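Serine/threonine-protein kinase-like protein ACR4 (Arabidopsis thaliana, PDB 7A0J) controls formative cell division in plant meristems as a membrane receptor kinase that responds to the CLE40 peptide, the chain here being its extracellular propeller domain. Local coordinates at residues L1-S5 against L92-D98; N35-L39 against C70-S74; H45-I49 against G60-H66; L101-P107 against S120-W126. All blocks are in the same frame, centred on the assembly; numbering follows the deposited sequence.

The four contacts illustrate how a ring-shaped, seven-repeat ectodomain is held together within and between blades. Contact 3 joins the first two strands of the three-stranded sheet of repeat 2, and contact 2 sets the helix ending repeat 1 against the third; the rings of F48 and W71, both on that sheet, link them. Contact 4 pairs the second and third strands of the next sheet, whose first strand, 91-96, meets the chain's beginning in contact 1. Centres of contacts 1 and 4 lie about 11 Å apart, of 2 and 4 about 23 Å. Along the chain contact 1 encloses contact 2, which encloses contact 3; contact 4 follows. The N-terminal segment thus joins blades at the hub.

Contact 1. Residues L1-S5 against L92-D98; sequences LGSMS and LEVSAGD
Close to the axis of the propeller, the first residues of the chain run almost antiparallel to the strand 93-96, with end-to-end directions 165° apart. L1 lies nearest G97 (CA-CA 4.4 Å) and S3 nearest S95 (CA-CA 5.2 Å). E93 to A96 have beta conformation. G2 and S3 are only weakly strand-like, and G2 has a positive phi of 88°, which favours glycine.

Backbone hydrogen bonding is sparse. The amine L1 N donates to A96 O at 2.9 Å, while G2 pairs instead with A145, since strand 2-3 is an edge strand of the sheet that holds 139-145.

Van der Waals packing centres on M4, in a ttp rotamer with its CA-to-CB bond toward 92-98. M4 SD and V94 CG2 form the apolar pair at 3.9 Å; M4 CB sits 3.2 Å from V94 O and M4 CE 3.6 Å from L92 O. V94 N also makes a weak hydrogen bond to M4 SD at 3.6 Å. L1 (m, t) makes a carbon-oxygen contact, CD2 to D98 OD1, at 3.7 Å.

Water links the two segments once, accepting from M4 N (3.0 Å) and donating to E93 OE1 (2.7 Å). The E93 carboxylate also receives the backbone amides of S142 and L143; Y11 OH bonds both D98 OD1 and L1 N.

With 366 Å² buried, the chemistry implies joining by a few polar links and one thioether rather than by regular strand pairing.

Contact 2. Residues N35-L39 against C70-S74; sequences NSAIL and CWGNS
Helix 36-41 opens with N35 as its N-cap: N35 OD1 accepts from I38 N (3.2 Å), and L39 N donates to N35 O (2.9 Å). Against this first turn comes the end of strand 68-72, closest where I38 and G72 bring their CA atoms to 4.0 Å. C70, in disulfide linkage with C59, lies within that strand. Next, W71 (chi1 63°, chi2 99°) turns its indole back to the helix, so that I38 O lies 3.2 Å from W71 CD1 at the ring edge and I38 CG2 lies 3.9 Å from the same W71 CD1. G72 follows at phi/psi 122/-149; a CB here would clash with I38 CG1, which packs 3.7 Å from G72 CA. A37 CB then meets G72 C at 3.8 Å and N73 CB at 3.9 Å. Finally a water accepts from N35 ND2 (2.9 Å) and donates to N73 O (2.6 Å). This is an interface between consecutive repeats of a β-propeller, the capped helix of repeat 1 packing on the last strand of the sheet of repeat 2.

Contact 3. Residues H45-I49 against G60-H66; sequences HLQFI and GLLMLSH
A single antiparallel bridge, F48 with L62, sets the register where the hairpin 48-53/57-62 opens. The pair is non-hydrogen-bonded with CA atoms 4.5 Å apart, and the hydrogen bonds fall on its neighbours: M63 N donates to Q47 O and I49 N to L61 O, both at 3.0 Å and nearly straight.

Each of these acceptors does further work. Q47 O also accepts a hydrogen bond from a water (2.9 Å) that in turn accepts from L64 N (3.3 Å), and it lies 3.6 Å from L62 CA in a CA-H...O contact. L61 O has a similar contact with F48 CA at 3.3 Å. After L62 the backbone coils through helical angles at 63-65, and H66, at phi/psi 60/35, returns a weak bond from its N to L62 O (3.0 Å). H66 ND1 is satisfied by E90; the backbone of F48 also bonds H27, where F48 O has a weak hydrogen bond with H27 ND1.

Apolar side chains supply much of the rest of the 517 Å² interface. F48 (m, chi2 89°) sets CE2 3.6 Å from L62 CD2 and CD2 3.5 Å from G60 CA, where any CB would collide with the ring. I49 (p, t) places CD1 3.6 Å from L61 CD2 and CG2 3.6 Å from M63 CG.

The motif is a β-hairpin, the first two strands of the three-stranded sheet of repeat 2, completed by 68-72, a blade of the propeller.

Contact 4. Residues L101-P107 against S120-W126; sequences LCGLRKP and SSLVDCW
A disulfide-stapled strand pair within one propeller blade, in repeat 3, is formed by strands 101-105 and 122-126, antiparallel at 158° with axes 4.5 Å apart. L101-W126 and G103-D124 are hydrogen-bonded pairs: L101 N to W126 O 2.8 Å, W126 N to L101 O 2.7 Å, G103 N to D124 O 2.6 Å, D124 N to G103 O 3.0 Å. R105 N continues to L122 O (2.8 Å). C102 and C125 form a non-hydrogen-bonded pair (CA-CA 3.9 Å), both chi1 m, joined SG to SG at 2.0 Å with chi3 110°. On their face L104 CD1 packs 3.8 Å from V123 CG2. On the other, the W126 ring lies beside G103, CZ3 being 3.9 Å from G103 N, while W126 NE1 bonds P84 O. S120 OG accepts from L122 N (3.1 Å), an ST turn, and donates across to R105 O (2.6 Å). D124 turns to N133 and Y91, not to a salt bridge with R105. The chemistry implies a pair fastened twice over, by regular backbone bonds and by a covalent cross-link.

Contact 1. Residues L1-S5 against L92-D98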
loop_
_atom_site.group_PDB
_atom_site.type_symbol
_atom_site.label_atom_id
_atom_site.label_comp_id
_atom_site.label_asym_id
_atom_site.label_seq_id
_atom_site.Cartn_x
_atom_site.Cartn_y
_atom_site.Cartn_z
ATOM N N LEU A 1 -3.498 4.140 -1.893
ATOM C CA LEU A 1 -3.881 3.546 -0.577
ATOM C C LEU A 1 -2.922 2.400 -0.235
ATOM O O LEU A 1 -2.282 1.863 -1.163
ATOM C CB LEU A 1 -5.321 3.023 -0.641
ATOM C CG LEU A 1 -6.433 4.073 -0.666
ATOM C CD1 LEU A 1 -7.791 3.407 -0.834
ATOM C CD2 LEU A 1 -6.416 4.931 0.591
ATOM N N GLY A 2 -2.838 2.045 1.049
ATOM C CA GLY A 2 -2.265 0.770 1.521
ATOM C C GLY A 2 -0.764 0.829 1.747
ATOM O O GLY A 2 -0.221 1.935 1.944
ATOM N N SER A 3 -0.119 -0.340 1.714
ATOM C CA SER A 3 1.278 -0.573 2.161
ATOM C C SER A 3 2.203 -0.711 0.951
ATOM O O SER A 3 1.698 -0.974 -0.159
ATOM C CB SER A 3 1.352 -1.799 3.034
ATOM O OG SER A 3 0.307 -1.801 3.994
ATOM N N MET A 4 3.511 -0.558 1.170
ATOM C CA MET A 4 4.546 -0.857 0.148
ATOM C C MET A 4 4.441 -2.339 -0.222
ATOM O O MET A 4 4.245 -3.166 0.690
ATOM C CB MET A 4 5.959 -0.559 0.653
ATOM C CG MET A 4 6.977 -0.529 -0.464
ATOM S SD MET A 4 8.589 0.089 0.060
ATOM C CE MET A 4 9.131 -1.254 1.115
ATOM N N SER A 5 4.552 -2.653 -1.513
ATOM C CA SER A 5 4.352 -4.016 -2.065
ATOM C C SER A 5 5.101 -4.152 -3.395
ATOM O O SER A 5 5.575 -3.124 -3.917
ATOM C CB SER A 5 2.877 -4.298 -2.208
ATOM O OG SER A 5 2.647 -5.579 -2.775
ATOM N N LEU A 92 13.220 3.089 4.451
ATOM C CA LEU A 92 12.987 1.621 4.545
ATOM C C LEU A 92 11.685 1.260 3.823
ATOM O O LEU A 92 11.635 0.177 3.208
ATOM C CB LEU A 92 12.922 1.218 6.022
ATOM C CG LEU A 92 14.179 1.503 6.842
ATOM C CD1 LEU A 92 13.948 1.194 8.314
ATOM C CD2 LEU A 92 15.366 0.714 6.312
ATOM N N GLU A 93 10.671 2.128 3.915
ATOM C CA GLU A 93 9.312 1.902 3.354
ATOM C C GLU A 93 8.729 3.220 2.838
ATOM O O GLU A 93 9.161 4.290 3.305
ATOM C CB GLU A 93 8.370 1.331 4.415
ATOM C CG GLU A 93 8.836 0.013 5.006
ATOM C CD GLU A 93 7.860 -0.609 5.990
ATOM O OE1 GLU A 93 6.645 -0.349 5.864
ATOM O OE2 GLU A 93 8.317 -1.348 6.882
ATOM N N VAL A 94 7.776 3.119 1.910
ATOM C CA VAL A 94 6.915 4.241 1.435
ATOM C C VAL A 94 5.472 3.733 1.391
ATOM O O VAL A 94 5.269 2.568 1.005
ATOM C CB VAL A 94 7.374 4.784 0.065
ATOM C CG1 VAL A 94 8.720 5.488 0.167
ATOM C CG2 VAL A 94 7.420 3.703 -1.004
ATOM N N SER A 95 4.516 4.572 1.795
ATOM C CA SER A 95 3.057 4.305 1.706
ATOM C C SER A 95 2.356 5.551 1.156
ATOM O O SER A 95 2.562 6.642 1.724
ATOM C CB SER A 95 2.492 3.893 3.041
ATOM O OG SER A 95 2.686 4.911 4.007
ATOM N N ALA A 96 1.575 5.381 0.087
ATOM C CA ALA A 96 0.850 6.458 -0.624
ATOM C C ALA A 96 -0.645 6.363 -0.307
ATOM O O ALA A 96 -1.230 5.287 -0.534
ATOM C CB ALA A 96 1.102 6.356 -2.108
ATOM N N GLY A 97 -1.221 7.446 0.223
ATOM C CA GLY A 97 -2.676 7.638 0.348
ATOM C C GLY A 97 -3.253 8.169 -0.951
ATOM O O GLY A 97 -2.659 7.900 -2.012
ATOM N N ASP A 98 -4.365 8.903 -0.879
ATOM C CA ASP A 98 -5.008 9.545 -2.056
ATOM C C ASP A 98 -4.122 10.699 -2.539
ATOM O O ASP A 98 -3.776 10.712 -3.737
ATOM C CB ASP A 98 -6.425 10.025 -1.725
ATOM C CG ASP A 98 -7.411 8.902 -1.446
ATOM O OD1 ASP A 98 -7.099 7.743 -1.788
ATOM O OD2 ASP A 98 -8.486 9.197 -0.892
HETATM O O HOH W 1 4.807 -0.584 3.891
#

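Contact 2. Residues N35-L39 against C70-S74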
loop_
_atom_site.group_PDB
_atom_site.type_symbol
_atom_site.label_atom_id
_atom_site.label_comp_id
_atom_site.label_asym_id
_atom_site.label_seq_id
_atom_site.Cartn_x
_atom_site.Cartn_y
_atom_site.Cartn_z
ATOM N N ASN A 35 -4.209 5.841 -17.155
ATOM C CA ASN A 35 -3.497 7.098 -16.785
ATOM C C ASN A 35 -2.193 7.166 -17.588
ATOM O O ASN A 35 -1.207 6.516 -17.186
ATOM C CB ASN A 35 -3.258 7.234 -15.277
ATOM C CG ASN A 35 -2.766 8.614 -14.884
ATOM O OD1 ASN A 35 -1.940 9.203 -15.575
ATOM N ND2 ASN A 35 -3.258 9.139 -13.773
ATOM N N SER A 36 -2.203 7.931 -18.684
ATOM C CA SER A 36 -1.088 8.052 -19.659
ATOM C C SER A 36 0.131 8.710 -19.003
ATOM O O SER A 36 1.261 8.334 -19.363
ATOM C CB SER A 36 -1.531 8.803 -20.887
ATOM O OG SER A 36 -2.554 8.086 -21.559
ATOM N N ALA A 37 -0.085 9.652 -18.079
ATOM C CA ALA A 37 0.990 10.310 -17.302
ATOM C C ALA A 37 1.822 9.233 -16.598
ATOM O O ALA A 37 3.061 9.267 -16.719
ATOM C CB ALA A 37 0.414 11.304 -16.323
ATOM N N ILE A 38 1.157 8.292 -15.919
ATOM C CA ILE A 38 1.824 7.187 -15.171
ATOM C C ILE A 38 2.418 6.196 -16.182
ATOM O O ILE A 38 3.613 5.879 -16.054
ATOM C CB ILE A 38 0.854 6.510 -14.180
ATOM C CG1 ILE A 38 0.342 7.504 -13.133
ATOM C CG2 ILE A 38 1.504 5.299 -13.525
ATOM C CD1 ILE A 38 -0.722 6.944 -12.224
ATOM N N LEU A 39 1.621 5.743 -17.153
ATOM C CA LEU A 39 2.020 4.681 -18.116
ATOM C C LEU A 39 3.305 5.104 -18.841
ATOM O O LEU A 39 4.299 4.363 -18.758
ATOM C CB LEU A 39 0.880 4.418 -19.104
ATOM C CG LEU A 39 1.097 3.243 -20.056
ATOM C CD1 LEU A 39 1.234 1.937 -19.288
ATOM C CD2 LEU A 39 -0.032 3.148 -21.072
ATOM N N CYS A 70 8.230 9.209 -7.349
ATOM C CA CYS A 70 6.841 9.183 -7.877
ATOM C C CYS A 70 6.834 9.618 -9.346
ATOM O O CYS A 70 7.672 10.456 -9.730
ATOM C CB CYS A 70 5.923 10.077 -7.054
ATOM S SG CYS A 70 5.953 9.694 -5.284
ATOM N N TRP A 71 5.916 9.053 -10.133
ATOM C CA TRP A 71 5.650 9.463 -11.537
ATOM C C TRP A 71 4.139 9.469 -11.788
ATOM O O TRP A 71 3.400 8.786 -11.043
ATOM C CB TRP A 71 6.420 8.579 -12.525
ATOM C CG TRP A 71 6.049 7.128 -12.527
ATOM C CD1 TRP A 71 5.218 6.502 -13.408
ATOM C CD2 TRP A 71 6.547 6.103 -11.651
ATOM N NE1 TRP A 71 5.146 5.165 -13.130
ATOM C CE2 TRP A 71 5.949 4.889 -12.056
ATOM C CE3 TRP A 71 7.424 6.089 -10.559
ATOM C CZ2 TRP A 71 6.198 3.682 -11.405
ATOM C CZ3 TRP A 71 7.674 4.895 -9.920
ATOM C CH2 TRP A 71 7.066 3.710 -10.337
ATOM N N GLY A 72 3.713 10.237 -12.791
ATOM C CA GLY A 72 2.306 10.585 -13.048
ATOM C C GLY A 72 2.123 12.091 -13.045
ATOM O O GLY A 72 3.075 12.803 -13.421
ATOM N N ASN A 73 0.949 12.562 -12.627
ATOM C CA ASN A 73 0.595 14.003 -12.618
ATOM C C ASN A 73 -0.487 14.229 -11.557
ATOM O O ASN A 73 -1.638 13.811 -11.785
ATOM C CB ASN A 73 0.174 14.476 -14.012
ATOM C CG ASN A 73 0.214 15.982 -14.168
ATOM O OD1 ASN A 73 0.276 16.713 -13.182
ATOM N ND2 ASN A 73 0.180 16.454 -15.404
ATOM N N SER A 74 -0.110 14.850 -10.436
ATOM C CA SER A 74 -0.995 15.152 -9.282
ATOM C C SER A 74 -0.911 16.644 -8.957
ATOM O O SER A 74 0.211 17.187 -8.956
ATOM C CB SER A 74 -0.632 14.308 -8.087
ATOM O OG SER A 74 -1.378 14.700 -6.943
HETATM O O HOH W 2 -2.543 11.900 -13.296
#

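Contact 3. Residues H45-I49 against G60-H66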
loop_
_atom_site.group_PDB
_atom_site.type_symbol
_atom_site.label_atom_id
_atom_site.label_comp_id
_atom_site.label_asym_id
_atom_site.label_seq_id
_atom_site.Cartn_x
_atom_site.Cartn_y
_atom_site.Cartn_z
ATOM N N HIS A 45 14.407 1.860 -16.567
ATOM C CA HIS A 45 15.777 1.474 -16.133
ATOM C C HIS A 45 15.981 1.644 -14.618
ATOM O O HIS A 45 16.903 0.989 -14.094
ATOM C CB HIS A 45 16.815 2.261 -16.942
ATOM C CG HIS A 45 16.649 2.129 -18.420
ATOM N ND1 HIS A 45 17.249 1.118 -19.145
ATOM C CD2 HIS A 45 15.950 2.868 -19.309
ATOM C CE1 HIS A 45 16.932 1.242 -20.418
ATOM N NE2 HIS A 45 16.134 2.308 -20.545
ATOM N N LEU A 46 15.192 2.485 -13.937
ATOM C CA LEU A 46 15.286 2.676 -12.461
ATOM C C LEU A 46 14.753 1.421 -11.762
ATOM O O LEU A 46 13.646 0.972 -12.115
ATOM C CB LEU A 46 14.494 3.915 -12.026
ATOM C CG LEU A 46 15.063 5.270 -12.445
ATOM C CD1 LEU A 46 14.232 6.401 -11.856
ATOM C CD2 LEU A 46 16.519 5.415 -12.030
ATOM N N GLN A 47 15.517 0.884 -10.807
ATOM C CA GLN A 47 15.158 -0.331 -10.030
ATOM C C GLN A 47 14.474 0.096 -8.726
ATOM O O GLN A 47 14.863 1.138 -8.160
ATOM C CB GLN A 47 16.399 -1.187 -9.783
ATOM C CG GLN A 47 16.969 -1.787 -11.061
ATOM C CD GLN A 47 18.364 -2.327 -10.877
ATOM O OE1 GLN A 47 18.606 -3.526 -10.995
ATOM N NE2 GLN A 47 19.299 -1.438 -10.582
ATOM N N PHE A 48 13.476 -0.680 -8.295
ATOM C CA PHE A 48 12.644 -0.426 -7.091
ATOM C C PHE A 48 12.579 -1.697 -6.239
ATOM O O PHE A 48 12.639 -2.808 -6.801
ATOM C CB PHE A 48 11.239 0.025 -7.494
ATOM C CG PHE A 48 11.196 1.326 -8.254
ATOM C CD1 PHE A 48 11.304 1.345 -9.637
ATOM C CD2 PHE A 48 11.050 2.531 -7.586
ATOM C CE1 PHE A 48 11.264 2.543 -10.334
ATOM C CE2 PHE A 48 11.008 3.729 -8.285
ATOM C CZ PHE A 48 11.118 3.732 -9.657
ATOM N N ILE A 49 12.450 -1.530 -4.922
ATOM C CA ILE A 49 12.282 -2.652 -3.950
ATOM C C ILE A 49 10.830 -2.687 -3.454
ATOM O O ILE A 49 10.458 -3.689 -2.826
ATOM C CB ILE A 49 13.314 -2.564 -2.803
ATOM C CG1 ILE A 49 13.307 -1.209 -2.087
ATOM C CG2 ILE A 49 14.699 -2.910 -3.325
ATOM C CD1 ILE A 49 14.387 -1.068 -1.035
ATOM N N GLY A 60 7.545 4.572 -5.803
ATOM C CA GLY A 60 8.376 3.404 -5.469
ATOM C C GLY A 60 9.542 3.802 -4.587
ATOM O O GLY A 60 9.930 4.989 -4.616
ATOM N N LEU A 61 10.061 2.854 -3.806
ATOM C CA LEU A 61 11.336 3.003 -3.060
ATOM C C LEU A 61 12.474 2.557 -3.984
ATOM O O LEU A 61 12.508 1.361 -4.331
ATOM C CB LEU A 61 11.274 2.161 -1.782
ATOM C CG LEU A 61 12.492 2.255 -0.864
ATOM C CD1 LEU A 61 12.816 3.703 -0.527
ATOM C CD2 LEU A 61 12.271 1.448 0.406
ATOM N N LEU A 62 13.336 3.493 -4.395
ATOM C CA LEU A 62 14.493 3.236 -5.298
ATOM C C LEU A 62 15.463 2.269 -4.612
ATOM O O LEU A 62 15.754 2.471 -3.420
ATOM C CB LEU A 62 15.183 4.561 -5.639
ATOM C CG LEU A 62 14.424 5.480 -6.597
ATOM C CD1 LEU A 62 15.040 6.872 -6.615
ATOM C CD2 LEU A 62 14.391 4.893 -8.000
ATOM N N MET A 63 15.944 1.266 -5.351
ATOM C CA MET A 63 16.785 0.156 -4.828
ATOM C C MET A 63 18.165 0.685 -4.414
ATOM O O MET A 63 18.692 0.196 -3.399
ATOM C CB MET A 63 16.956 -0.939 -5.884
ATOM C CG MET A 63 17.622 -2.194 -5.355
ATOM S SD MET A 63 17.676 -3.504 -6.597
ATOM C CE MET A 63 19.012 -2.911 -7.635
ATOM N N LEU A 64 18.727 1.638 -5.166
ATOM C CA LEU A 64 20.121 2.128 -4.972
ATOM C C LEU A 64 20.146 3.275 -3.954
ATOM O O LEU A 64 20.882 3.152 -2.957
ATOM C CB LEU A 64 20.696 2.561 -6.325
ATOM C CG LEU A 64 20.777 1.464 -7.388
ATOM C CD1 LEU A 64 21.353 2.006 -8.687
ATOM C CD2 LEU A 64 21.601 0.282 -6.898
ATOM N N SER A 65 19.372 4.338 -4.188
ATOM C CA SER A 65 19.382 5.589 -3.379
ATOM C C SER A 65 18.506 5.442 -2.125
ATOM O O SER A 65 18.716 6.222 -1.176
ATOM C CB SER A 65 18.947 6.766 -4.206
ATOM O OG SER A 65 17.567 6.680 -4.524
ATOM N N HIS A 66 17.558 4.499 -2.126
ATOM C CA HIS A 66 16.604 4.234 -1.013
ATOM C C HIS A 66 15.756 5.485 -0.741
ATOM O O HIS A 66 15.410 5.724 0.433
ATOM C CB HIS A 66 17.351 3.741 0.239
ATOM C CG HIS A 66 18.045 2.433 0.050
ATOM N ND1 HIS A 66 19.313 2.191 0.540
ATOM C CD2 HIS A 66 17.656 1.298 -0.569
ATOM C CE1 HIS A 66 19.674 0.961 0.234
ATOM N NE2 HIS A 66 18.674 0.392 -0.449
HETATM O O HOH W 3 17.445 2.368 -8.113
#

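Contact 4. Residues L101-P107 against S120-W126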
loop_
_atom_site.group_PDB
_atom_site.type_symbol
_atom_site.label_atom_id
_atom_site.label_comp_id
_atom_site.label_asym_id
_atom_site.label_seq_id
_atom_site.Cartn_x
_atom_site.Cartn_y
_atom_site.Cartn_z
ATOM N N LEU A 101 2.082 11.054 0.504
ATOM C CA LEU A 101 3.089 9.964 0.573
ATOM C C LEU A 101 3.840 10.084 1.903
ATOM O O LEU A 101 4.217 11.214 2.255
ATOM C CB LEU A 101 4.046 10.102 -0.616
ATOM C CG LEU A 101 5.217 9.122 -0.634
ATOM C CD1 LEU A 101 4.724 7.701 -0.857
ATOM C CD2 LEU A 101 6.229 9.510 -1.700
ATOM N N CYS A 102 4.030 8.967 2.611
ATOM C CA CYS A 102 4.850 8.878 3.851
ATOM C C CYS A 102 6.019 7.918 3.620
ATOM O O CYS A 102 5.806 6.874 2.977
ATOM C CB CYS A 102 4.025 8.416 5.047
ATOM S SG CYS A 102 2.807 9.638 5.597
ATOM N N GLY A 103 7.204 8.280 4.119
ATOM C CA GLY A 103 8.426 7.456 4.061
ATOM C C GLY A 103 8.965 7.168 5.452
ATOM O O GLY A 103 9.110 8.125 6.236
ATOM N N LEU A 104 9.240 5.896 5.753
ATOM C CA LEU A 104 9.906 5.468 7.011
ATOM C C LEU A 104 11.410 5.738 6.876
ATOM O O LEU A 104 12.095 4.956 6.186
ATOM C CB LEU A 104 9.610 3.986 7.266
ATOM C CG LEU A 104 10.063 3.445 8.620
ATOM C CD1 LEU A 104 9.408 4.210 9.762
ATOM C CD2 LEU A 104 9.761 1.959 8.734
ATOM N N ARG A 105 11.885 6.827 7.490
ATOM C CA ARG A 105 13.282 7.333 7.385
ATOM C C ARG A 105 14.232 6.337 8.061
ATOM O O ARG A 105 14.002 6.016 9.237
ATOM C CB ARG A 105 13.380 8.723 8.022
ATOM C CG ARG A 105 14.764 9.357 7.979
ATOM C CD ARG A 105 15.067 10.054 6.667
ATOM N NE ARG A 105 16.159 11.012 6.814
ATOM C CZ ARG A 105 17.454 10.704 6.845
ATOM N NH1 ARG A 105 18.355 11.664 6.983
ATOM N NH2 ARG A 105 17.852 9.445 6.739
ATOM N N LYS A 106 15.252 5.873 7.333
ATOM C CA LYS A 106 16.304 4.950 7.838
ATOM C C LYS A 106 17.240 5.727 8.761
ATOM O O LYS A 106 17.790 6.750 8.357
ATOM C CB LYS A 106 17.068 4.333 6.662
ATOM C CG LYS A 106 18.111 3.288 7.034
ATOM C CD LYS A 106 18.813 2.691 5.835
ATOM C CE LYS A 106 19.807 1.612 6.210
ATOM N NZ LYS A 106 20.424 1.000 5.010
ATOM N N PRO A 107 17.450 5.280 10.023
ATOM C CA PRO A 107 18.351 5.973 10.946
ATOM C C PRO A 107 19.830 5.636 10.695
ATOM O O PRO A 107 20.077 4.570 10.153
ATOM C CB PRO A 107 17.885 5.460 12.316
ATOM C CG PRO A 107 17.408 4.049 12.036
ATOM C CD PRO A 107 16.834 4.091 10.632
ATOM N N SER A 120 12.097 2.086 12.426
ATOM C CA SER A 120 12.506 3.494 12.674
ATOM C C SER A 120 11.400 4.235 13.434
ATOM O O SER A 120 10.241 3.774 13.403
ATOM C CB SER A 120 12.841 4.199 11.386
ATOM O OG SER A 120 13.109 5.577 11.616
ATOM N N SER A 121 11.764 5.343 14.085
ATOM C CA SER A 121 10.862 6.261 14.830
ATOM C C SER A 121 10.684 7.577 14.057
ATOM O O SER A 121 9.992 8.475 14.579
ATOM C CB SER A 121 11.395 6.489 16.223
ATOM O OG SER A 121 12.029 7.755 16.327
ATOM N N LEU A 122 11.271 7.671 12.859
ATOM C CA LEU A 122 11.295 8.889 12.005
ATOM C C LEU A 122 10.457 8.635 10.743
ATOM O O LEU A 122 10.825 7.733 9.958
ATOM C CB LEU A 122 12.749 9.212 11.644
ATOM C CG LEU A 122 13.731 9.272 12.813
ATOM C CD1 LEU A 122 15.163 9.374 12.306
ATOM C CD2 LEU A 122 13.404 10.433 13.742
ATOM N N VAL A 123 9.374 9.397 10.566
ATOM C CA VAL A 123 8.430 9.275 9.414
ATOM C C VAL A 123 8.249 10.657 8.775
ATOM O O VAL A 123 7.738 11.567 9.460
ATOM C CB VAL A 123 7.082 8.673 9.851
ATOM C CG1 VAL A 123 6.072 8.670 8.713
ATOM C CG2 VAL A 123 7.250 7.273 10.421
ATOM N N ASP A 124 8.659 10.791 7.509
ATOM C CA ASP A 124 8.473 12.004 6.672
ATOM C C ASP A 124 7.284 11.775 5.734
ATOM O O ASP A 124 7.261 10.724 5.062
ATOM C CB ASP A 124 9.732 12.322 5.863
ATOM C CG ASP A 124 10.965 12.538 6.719
ATOM O OD1 ASP A 124 10.859 13.279 7.711
ATOM O OD2 ASP A 124 12.016 11.956 6.388
ATOM N N CYS A 125 6.341 12.718 5.699
ATOM C CA CYS A 125 5.150 12.682 4.811
ATOM C C CYS A 125 5.121 13.946 3.944
ATOM O O CYS A 125 5.554 15.008 4.431
ATOM C CB CYS A 125 3.868 12.516 5.620
ATOM S SG CYS A 125 3.874 11.025 6.652
ATOM N N TRP A 126 4.652 13.810 2.699
ATOM C CA TRP A 126 4.499 14.902 1.699
ATOM C C TRP A 126 3.073 14.885 1.141
ATOM O O TRP A 126 2.556 13.779 0.895
ATOM C CB TRP A 126 5.515 14.740 0.561
ATOM C CG TRP A 126 6.945 14.675 0.997
ATOM C CD1 TRP A 126 7.820 15.717 1.096
ATOM C CD2 TRP A 126 7.681 13.496 1.370
ATOM N NE1 TRP A 126 9.045 15.269 1.511
ATOM C CE2 TRP A 126 8.991 13.913 1.689
ATOM C CE3 TRP A 126 7.364 12.136 1.471
ATOM C CZ2 TRP A 126 9.979 13.018 2.098
ATOM C CZ3 TRP A 126 8.340 11.252 1.875
ATOM C CH2 TRP A 126 9.629 11.690 2.183
#